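Local coordinates for protein putative dehydrogenase (Pseudomonas fluorescens, PDB 6UUG) that oxidises methanesulfinate as MsuC, the monooxygenase of a two-component flavin-dependent system in bacterial sulfur assimilation, at residues 104-107 against 108-112; 249-252 against 253-257; 92-95 against 96-99. All coordinates share one frame; numbering follows the deposited sequence. Where two conformers were deposited one is given.

Contact 1: 104-107 against 108-112; sequences HVFG and FHHLM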
loop_
_atom_site.group_PDB
_atom_site.type_symbol
_atom_site.label_atom_id
_atom_site.label_comp_id
_atom_site.label_asym_id
_atom_site.label_seq_id
_atom_site.Cartn_x
_atom_site.Cartn_y
_atom_site.Cartn_z
ATOM N N HIS A 104 -3.270 -29.463 -0.139
ATOM C CA HIS A 104 -4.246 -29.348 0.944
ATOM C C HIS A 104 -4.648 -30.709 1.497
ATOM O O HIS A 104 -4.642 -30.920 2.712
ATOM C CB HIS A 104 -5.469 -28.595 0.421
ATOM C CG HIS A 104 -6.443 -28.163 1.475
ATOM N ND1 HIS A 104 -7.261 -27.067 1.302
ATOM C CD2 HIS A 104 -6.755 -28.674 2.689
ATOM C CE1 HIS A 104 -8.031 -26.919 2.366
ATOM N NE2 HIS A 104 -7.747 -27.883 3.221
ATOM N N VAL A 105 -5.038 -31.640 0.624
ATOM C CA VAL A 105 -5.477 -32.930 1.145
ATOM C C VAL A 105 -4.305 -33.710 1.711
ATOM O O VAL A 105 -4.480 -34.470 2.662
ATOM C CB VAL A 105 -6.223 -33.744 0.073
ATOM C CG1 VAL A 105 -7.570 -33.086 -0.206
ATOM C CG2 VAL A 105 -5.387 -33.890 -1.176
ATOM N N PHE A 106 -3.102 -33.541 1.150
ATOM C CA PHE A 106 -1.920 -34.192 1.720
ATOM C C PHE A 106 -1.607 -33.632 3.105
ATOM O O PHE A 106 -1.407 -34.389 4.067
ATOM C CB PHE A 106 -0.724 -34.025 0.777
ATOM C CG PHE A 106 0.549 -34.647 1.289
ATOM C CD1 PHE A 106 0.758 -36.013 1.174
ATOM C CD2 PHE A 106 1.531 -33.870 1.882
ATOM C CE1 PHE A 106 1.923 -36.597 1.637
ATOM C CE2 PHE A 106 2.708 -34.450 2.356
ATOM C CZ PHE A 106 2.903 -35.820 2.229
ATOM N N GLY A 107 -1.567 -32.303 3.226
ATOM C CA GLY A 107 -1.326 -31.695 4.524
ATOM C C GLY A 107 -2.396 -32.035 5.545
ATOM O O GLY A 107 -2.088 -32.306 6.711
ATOM N N PHE A 108 -3.664 -32.061 5.121
ATOM C CA PHE A 108 -4.724 -32.405 6.063
ATOM C C PHE A 108 -4.664 -33.874 6.473
ATOM O O PHE A 108 -4.989 -34.202 7.612
ATOM C CB PHE A 108 -6.089 -32.055 5.473
ATOM C CG PHE A 108 -6.646 -30.769 5.998
ATOM C CD1 PHE A 108 -5.824 -29.677 6.194
ATOM C CD2 PHE A 108 -7.994 -30.651 6.300
ATOM C CE1 PHE A 108 -6.333 -28.481 6.689
ATOM C CE2 PHE A 108 -8.510 -29.461 6.790
ATOM C CZ PHE A 108 -7.676 -28.376 6.981
ATOM N N HIS A 109 -4.244 -34.765 5.568
ATOM C CA HIS A 109 -3.988 -36.149 5.960
ATOM C C HIS A 109 -3.032 -36.209 7.157
ATOM O O HIS A 109 -3.318 -36.855 8.172
ATOM C CB HIS A 109 -3.446 -36.925 4.750
ATOM C CG HIS A 109 -2.747 -38.197 5.105
ATOM N ND1 HIS A 109 -3.414 -39.393 5.260
ATOM C CD2 HIS A 109 -1.440 -38.457 5.351
ATOM C CE1 HIS A 109 -2.545 -40.338 5.581
ATOM N NE2 HIS A 109 -1.342 -39.795 5.649
ATOM N N HIS A 110 -1.904 -35.495 7.085
ATOM C CA HIS A 110 -0.968 -35.583 8.209
ATOM C C HIS A 110 -1.495 -34.853 9.440
ATOM O O HIS A 110 -1.152 -35.218 10.575
ATOM C CB HIS A 110 0.412 -35.072 7.778
ATOM C CG HIS A 110 1.081 -35.985 6.797
ATOM N ND1 HIS A 110 1.590 -37.210 7.167
ATOM C CD2 HIS A 110 1.257 -35.893 5.456
ATOM C CE1 HIS A 110 2.080 -37.822 6.104
ATOM N NE2 HIS A 110 1.885 -37.048 5.051
ATOM N N LEU A 111 -2.327 -33.826 9.241
ATOM C CA LEU A 111 -3.010 -33.200 10.372
ATOM C C LEU A 111 -3.963 -34.175 11.064
ATOM O O LEU A 111 -4.084 -34.159 12.295
ATOM C CB LEU A 111 -3.771 -31.950 9.910
ATOM C CG LEU A 111 -4.613 -31.241 10.974
ATOM C CD1 LEU A 111 -3.745 -30.631 12.052
ATOM C CD2 LEU A 111 -5.474 -30.145 10.322
ATOM N N MET A 112 -4.657 -35.022 10.295
ATOM C CA MET A 112 -5.539 -36.012 10.920
ATOM C C MET A 112 -4.740 -37.005 11.756
ATOM O O MET A 112 -5.153 -37.370 12.865
ATOM C CB MET A 112 -6.353 -36.761 9.863
ATOM C CG MET A 112 -7.272 -35.890 9.001
ATOM S SD MET A 112 -8.306 -34.738 9.929
ATOM C CE MET A 112 -7.667 -33.154 9.365
#
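Phe108 N donates to His104 O at 2.8 Å, with an N-H...O angle of 158°. This is the shortest of the four i to i+4 backbone bonds joining 104-107 to 108-112 in helix 100-119, in the N-terminal helical part of the acyl-CoA dehydrogenase fold. Two aromatic pairs follow the same spacing. In the first, His104 and Phe108 point the same way from the helix, and the imidazole brings its edge to the phenyl face in a T-shaped stack, planes at 70°. His104 NE2 stands over the middle of that ring, 3.8 Å from Phe108 CZ, and the model gives this buried nitrogen no hydrogen-bond partner, so the aromatic face is what it meets here. The other imidazole nitrogen, ND1, is hydrogen-bonded to Gln213. The opposite face of Phe108 takes Leu111 CD2 toward the rim.

In the second pair the histidine again gives the edge, now from the later residue: His110 turns its edge to the face of Phe106, another T-shaped stack with ring centroids 4.6 Å apart. His110 NE2 and CD2 do the touching, with NE2 3.2 Å from Phe106 CZ, and CD2 lies 3.4 Å from Phe106 O. Ser73 OG bonds His110 ND1, and NE2 makes a weak hydrogen bond to Leu69 O, so the ring is held at its nitrogens as well as along its edge. One face of this ring is roofed by His109 CD2, over its centre. His109 is held at both nitrogens, ND1 by Trp139 N and NE2 by Leu70 O, which fixes its rotation between a loop and strand 139-142. Gly107 contributes backbone alone: its O accepts Leu111 N at 3.0 Å and lies 3.6 Å from Leu111 CB.

Contact 2: 249-252 against 253-257; sequences PLIA and QLTFT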
loop_
_atom_site.group_PDB
_atom_site.type_symbol
_atom_site.label_atom_id
_atom_site.label_comp_id
_atom_site.label_asym_id
_atom_site.label_seq_id
_atom_site.Cartn_x
_atom_site.Cartn_y
_atom_site.Cartn_z
ATOM N N PRO A 249 -4.173 -27.152 16.675
ATOM C CA PRO A 249 -4.564 -26.034 15.799
ATOM C C PRO A 249 -3.373 -25.310 15.194
ATOM O O PRO A 249 -3.496 -24.755 14.095
ATOM C CB PRO A 249 -5.373 -25.119 16.733
ATOM C CG PRO A 249 -4.883 -25.454 18.113
ATOM C CD PRO A 249 -4.599 -26.928 18.070
ATOM N N LEU A 250 -2.228 -25.310 15.875
ATOM C CA LEU A 250 -1.047 -24.638 15.347
ATOM C C LEU A 250 -0.473 -25.400 14.156
ATOM O O LEU A 250 0.005 -24.786 13.193
ATOM C CB LEU A 250 -0.009 -24.460 16.458
ATOM C CG LEU A 250 -0.483 -23.709 17.708
ATOM C CD1 LEU A 250 0.677 -23.454 18.660
ATOM C CD2 LEU A 250 -1.125 -22.376 17.291
ATOM N N ILE A 251 -0.499 -26.737 14.211
ATOM C CA ILE A 251 -0.121 -27.535 13.049
ATOM C C ILE A 251 -1.049 -27.230 11.873
ATOM O O ILE A 251 -0.600 -27.066 10.736
ATOM C CB ILE A 251 -0.120 -29.032 13.410
ATOM C CG1 ILE A 251 1.023 -29.323 14.390
ATOM C CG2 ILE A 251 0.011 -29.900 12.145
ATOM C CD1 ILE A 251 0.857 -30.668 15.122
ATOM N N ALA A 252 -2.353 -27.136 12.130
ATOM C CA ALA A 252 -3.288 -26.771 11.064
ATOM C C ALA A 252 -2.952 -25.404 10.468
ATOM O O ALA A 252 -2.872 -25.258 9.243
ATOM C CB ALA A 252 -4.726 -26.793 11.593
ATOM N N GLN A 253 -2.751 -24.394 11.325
ATOM C CA GLN A 253 -2.424 -23.049 10.849
ATOM C C GLN A 253 -1.123 -23.029 10.058
ATOM O O GLN A 253 -1.040 -22.375 9.013
ATOM C CB GLN A 253 -2.324 -22.086 12.031
ATOM C CG GLN A 253 -3.660 -21.835 12.719
ATOM C CD GLN A 253 -4.562 -20.936 11.889
ATOM O OE1 GLN A 253 -4.129 -19.882 11.421
ATOM N NE2 GLN A 253 -5.815 -21.359 11.682
ATOM N N LEU A 254 -0.090 -23.724 10.545
ATOM C CA LEU A 254 1.177 -23.730 9.822
ATOM C C LEU A 254 1.105 -24.570 8.544
ATOM O O LEU A 254 1.865 -24.315 7.601
ATOM C CB LEU A 254 2.306 -24.214 10.759
ATOM C CG LEU A 254 3.741 -24.014 10.251
ATOM C CD1 LEU A 254 3.977 -22.577 9.849
ATOM C CD2 LEU A 254 4.765 -24.427 11.321
ATOM N N THR A 255 0.191 -25.543 8.474
ATOM C CA THR A 255 -0.019 -26.279 7.226
ATOM C C THR A 255 -0.569 -25.355 6.148
ATOM O O THR A 255 -0.041 -25.309 5.029
ATOM C CB THR A 255 -0.958 -27.468 7.469
ATOM O OG1 THR A 255 -0.331 -28.399 8.368
ATOM C CG2 THR A 255 -1.297 -28.183 6.159
ATOM N N PHE A 256 -1.618 -24.589 6.484
ATOM C CA PHE A 256 -2.124 -23.568 5.564
ATOM C C PHE A 256 -1.027 -22.597 5.175
ATOM O O PHE A 256 -0.911 -22.218 4.007
ATOM C CB PHE A 256 -3.275 -22.780 6.200
ATOM C CG PHE A 256 -4.594 -23.481 6.144
ATOM C CD1 PHE A 256 -5.131 -23.863 4.927
ATOM C CD2 PHE A 256 -5.321 -23.704 7.298
ATOM C CE1 PHE A 256 -6.362 -24.501 4.867
ATOM C CE2 PHE A 256 -6.552 -24.338 7.249
ATOM C CZ PHE A 256 -7.071 -24.738 6.027
ATOM N N THR A 257 -0.219 -22.174 6.155
ATOM C CA THR A 257 0.817 -21.181 5.894
ATOM C C THR A 257 1.823 -21.693 4.870
ATOM O O THR A 257 2.225 -20.951 3.968
ATOM C CB THR A 257 1.528 -20.787 7.194
ATOM O OG1 THR A 257 0.588 -20.198 8.101
ATOM C CG2 THR A 257 2.627 -19.759 6.916
#
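The Phe256 ring leans obliquely on the backbone one turn back, its CD2 lying 3.5 Å from Ala252 O, while His104 meets the ring in an edge-to-face pair from helix 100-119. The other flat group, the carboxamide of Gln253, is tied through OE1 to Lys347 NZ on helix 333-360. Both groups belong to helix 247-277, a long helix of the C-terminal helical bundle of the acyl-CoA dehydrogenase fold. The Ala252 carbonyl that touches the ring is also the acceptor for Phe256 N, in a nearly straight bond of 3.1 Å.

A threonine adds a second bond to one turn of the helix. Ile251 O takes two donors from the same residue: Thr255 OG1 at 2.7 Å and Thr255 N at 2.8 Å, which reach it from opposite faces of the carbonyl plane. The hydroxyl sits well above that plane, and the backbone bond is bent to 144°. Thr255 OG1 can do this because it stands beside its own backbone N, anti to the carbonyl carbon (chi1 -64°), which tucks the hydroxyl back against the preceding turn and so satisfies it within the helix. Its neighbour two residues on repeats the pattern, Thr257 OG1 and N sharing Gln253 O.

With Gln253 CG beside the backbone N (chi1 -68°), CG lies 3.2 Å from Pro249 O, the carbonyl that accepts Gln253 N; the bend at chi2 then turns the carboxamide. The hydrocarbon side chains pack against the surrounding helices: Leu254 on helix 294-327 and on Leu89 of helix 85-96, Leu250 on helix 333-360, and Ile251 on Trp85 and Trp325. On its own helix Ile251 meets Thr255 lightly, CG2 lying 4.1 Å from OG1, while Leu254 CB comes 3.4 Å from Leu250 O.

Contact 3: 92-95 against 96-99; sequences VREF and AKVD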
loop_
_atom_site.group_PDB
_atom_site.type_symbol
_atom_site.label_atom_id
_atom_site.label_comp_id
_atom_site.label_asym_id
_atom_site.label_seq_id
_atom_site.Cartn_x
_atom_site.Cartn_y
_atom_site.Cartn_z
ATOM N N VAL A 92 4.441 -30.312 1.884
ATOM C CA VAL A 92 3.191 -29.590 1.607
ATOM C C VAL A 92 3.463 -28.369 0.723
ATOM O O VAL A 92 2.777 -28.129 -0.285
ATOM C CB VAL A 92 2.501 -29.184 2.930
ATOM C CG1 VAL A 92 1.315 -28.269 2.651
ATOM C CG2 VAL A 92 2.034 -30.414 3.719
ATOM N N ARG A 93 4.469 -27.576 1.102
ATOM C CA ARG A 93 4.861 -26.393 0.343
ATOM C C ARG A 93 5.265 -26.752 -1.084
ATOM O O ARG A 93 4.884 -26.064 -2.042
ATOM C CB ARG A 93 6.018 -25.702 1.078
ATOM C CG ARG A 93 6.777 -24.616 0.313
ATOM C CD ARG A 93 7.960 -24.140 1.183
ATOM N NE ARG A 93 8.811 -23.111 0.582
ATOM C CZ ARG A 93 9.897 -22.626 1.184
ATOM N NH1 ARG A 93 10.234 -23.074 2.393
ATOM N NH2 ARG A 93 10.645 -21.701 0.585
ATOM N N GLU A 94 6.024 -27.842 -1.245
ATOM C CA GLU A 94 6.474 -28.244 -2.575
ATOM C C GLU A 94 5.303 -28.629 -3.471
ATOM O O GLU A 94 5.276 -28.276 -4.654
ATOM C CB GLU A 94 7.458 -29.407 -2.463
ATOM C CG GLU A 94 8.119 -29.762 -3.782
ATOM C CD GLU A 94 9.144 -28.732 -4.222
ATOM O OE1 GLU A 94 9.695 -28.014 -3.360
ATOM O OE2 GLU A 94 9.404 -28.642 -5.441
ATOM N N PHE A 95 4.322 -29.361 -2.927
ATOM C CA PHE A 95 3.140 -29.695 -3.723
ATOM C C PHE A 95 2.363 -28.436 -4.086
ATOM O O PHE A 95 1.887 -28.295 -5.218
ATOM C CB PHE A 95 2.227 -30.661 -2.971
ATOM C CG PHE A 95 2.749 -32.070 -2.894
ATOM C CD1 PHE A 95 3.493 -32.603 -3.932
ATOM C CD2 PHE A 95 2.490 -32.851 -1.784
ATOM C CE1 PHE A 95 3.980 -33.913 -3.858
ATOM C CE2 PHE A 95 2.963 -34.160 -1.709
ATOM C CZ PHE A 95 3.705 -34.679 -2.748
ATOM N N ALA A 96 2.262 -27.491 -3.149
ATOM C CA ALA A 96 1.467 -26.286 -3.377
ATOM C C ALA A 96 2.012 -25.411 -4.500
ATOM O O ALA A 96 1.252 -24.613 -5.064
ATOM C CB ALA A 96 1.363 -25.478 -2.083
ATOM N N LYS A 97 3.296 -25.543 -4.841
ATOM C CA LYS A 97 3.829 -24.790 -5.971
ATOM C C LYS A 97 3.125 -25.162 -7.271
ATOM O O LYS A 97 2.989 -24.311 -8.162
ATOM C CB LYS A 97 5.328 -25.030 -6.112
ATOM C CG LYS A 97 6.157 -24.528 -4.959
ATOM C CD LYS A 97 7.620 -24.959 -5.125
ATOM C CE LYS A 97 8.430 -24.518 -3.956
ATOM N NZ LYS A 97 9.903 -24.725 -4.211
ATOM N N VAL A 98 2.651 -26.407 -7.389
ATOM C CA VAL A 98 2.086 -26.900 -8.642
ATOM C C VAL A 98 0.601 -27.224 -8.496
ATOM O O VAL A 98 -0.157 -27.136 -9.470
ATOM C CB VAL A 98 2.852 -28.139 -9.159
ATOM C CG1 VAL A 98 4.307 -27.799 -9.434
ATOM C CG2 VAL A 98 2.757 -29.284 -8.174
ATOM N N ASP A 99 0.167 -27.600 -7.291
ATOM C CA ASP A 99 -1.180 -28.150 -7.131
ATOM C C ASP A 99 -1.609 -27.974 -5.669
ATOM O O ASP A 99 -1.374 -28.853 -4.838
ATOM C CB ASP A 99 -1.198 -29.610 -7.546
ATOM C CG ASP A 99 -2.594 -30.203 -7.575
ATOM O OD1 ASP A 99 -3.546 -29.593 -7.025
ATOM O OD2 ASP A 99 -2.728 -31.303 -8.168
#
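At the C-terminal turn of helix 85-96, Phe95 O accepts both Val98 N at 3.0 Å, from above the carbonyl plane, and Asp99 N at 2.8 Å, nearly along the C=O axis. Two residues past Phe95, Lys97 N makes weak bonds to Arg93 O and Glu94 O. Lys97 continues as an extended chain beyond CG and crosses Glu94, whose own chain bends at chi2 (72°) to meet it. Glu94 OE1 lies 3.4 Å from Lys97 NZ, a salt bridge with a weak hydrogen bond, and a doubtful one, since it holds for one of two deposited Glu94 conformers. Lys97 CG rests 3.5 Å from Arg93 O. Replacing Lys97 by an alanine takes away the ammonium and the methylenes beyond CB, and would probably leave the Glu94 carboxylate, in this conformer, without its mate and freer to turn. Val98 CG2 comes 3.2 Å from Phe95 O. Asp99 is the N-cap of the next helix: OD1 accepts Ile102 N and OD2 makes a salt bridge with Arg50. Around this corner, Phe95 and Val98 face helix 32-53, Arg93 pairs with Glu265 and Glu315 of helices 247-277 and 294-327, and Ala96 packs on Ala103 of helix 100-119.

In the fold
Along the chain the contacts run in series and none nests in or crosses another. Contact 3 comes first, at the turn where helix 85-96 gives way to helix 100-119; contact 1 lies a little further on within that second helix. Helix 122-135 and the strands from 139 to 228 then intervene before helix 247-277 brings in contact 2. All three are local, so the longer ties lie between them. Val92 packs on Gly107 and Phe106, holding the two helices of the turn together, and Leu111 and Phe108 lie against Ala252 and Phe256, joining the N-terminal helices to the C-terminal bundle. Contacts 2 and 3 barely meet, through Val92 and Thr255.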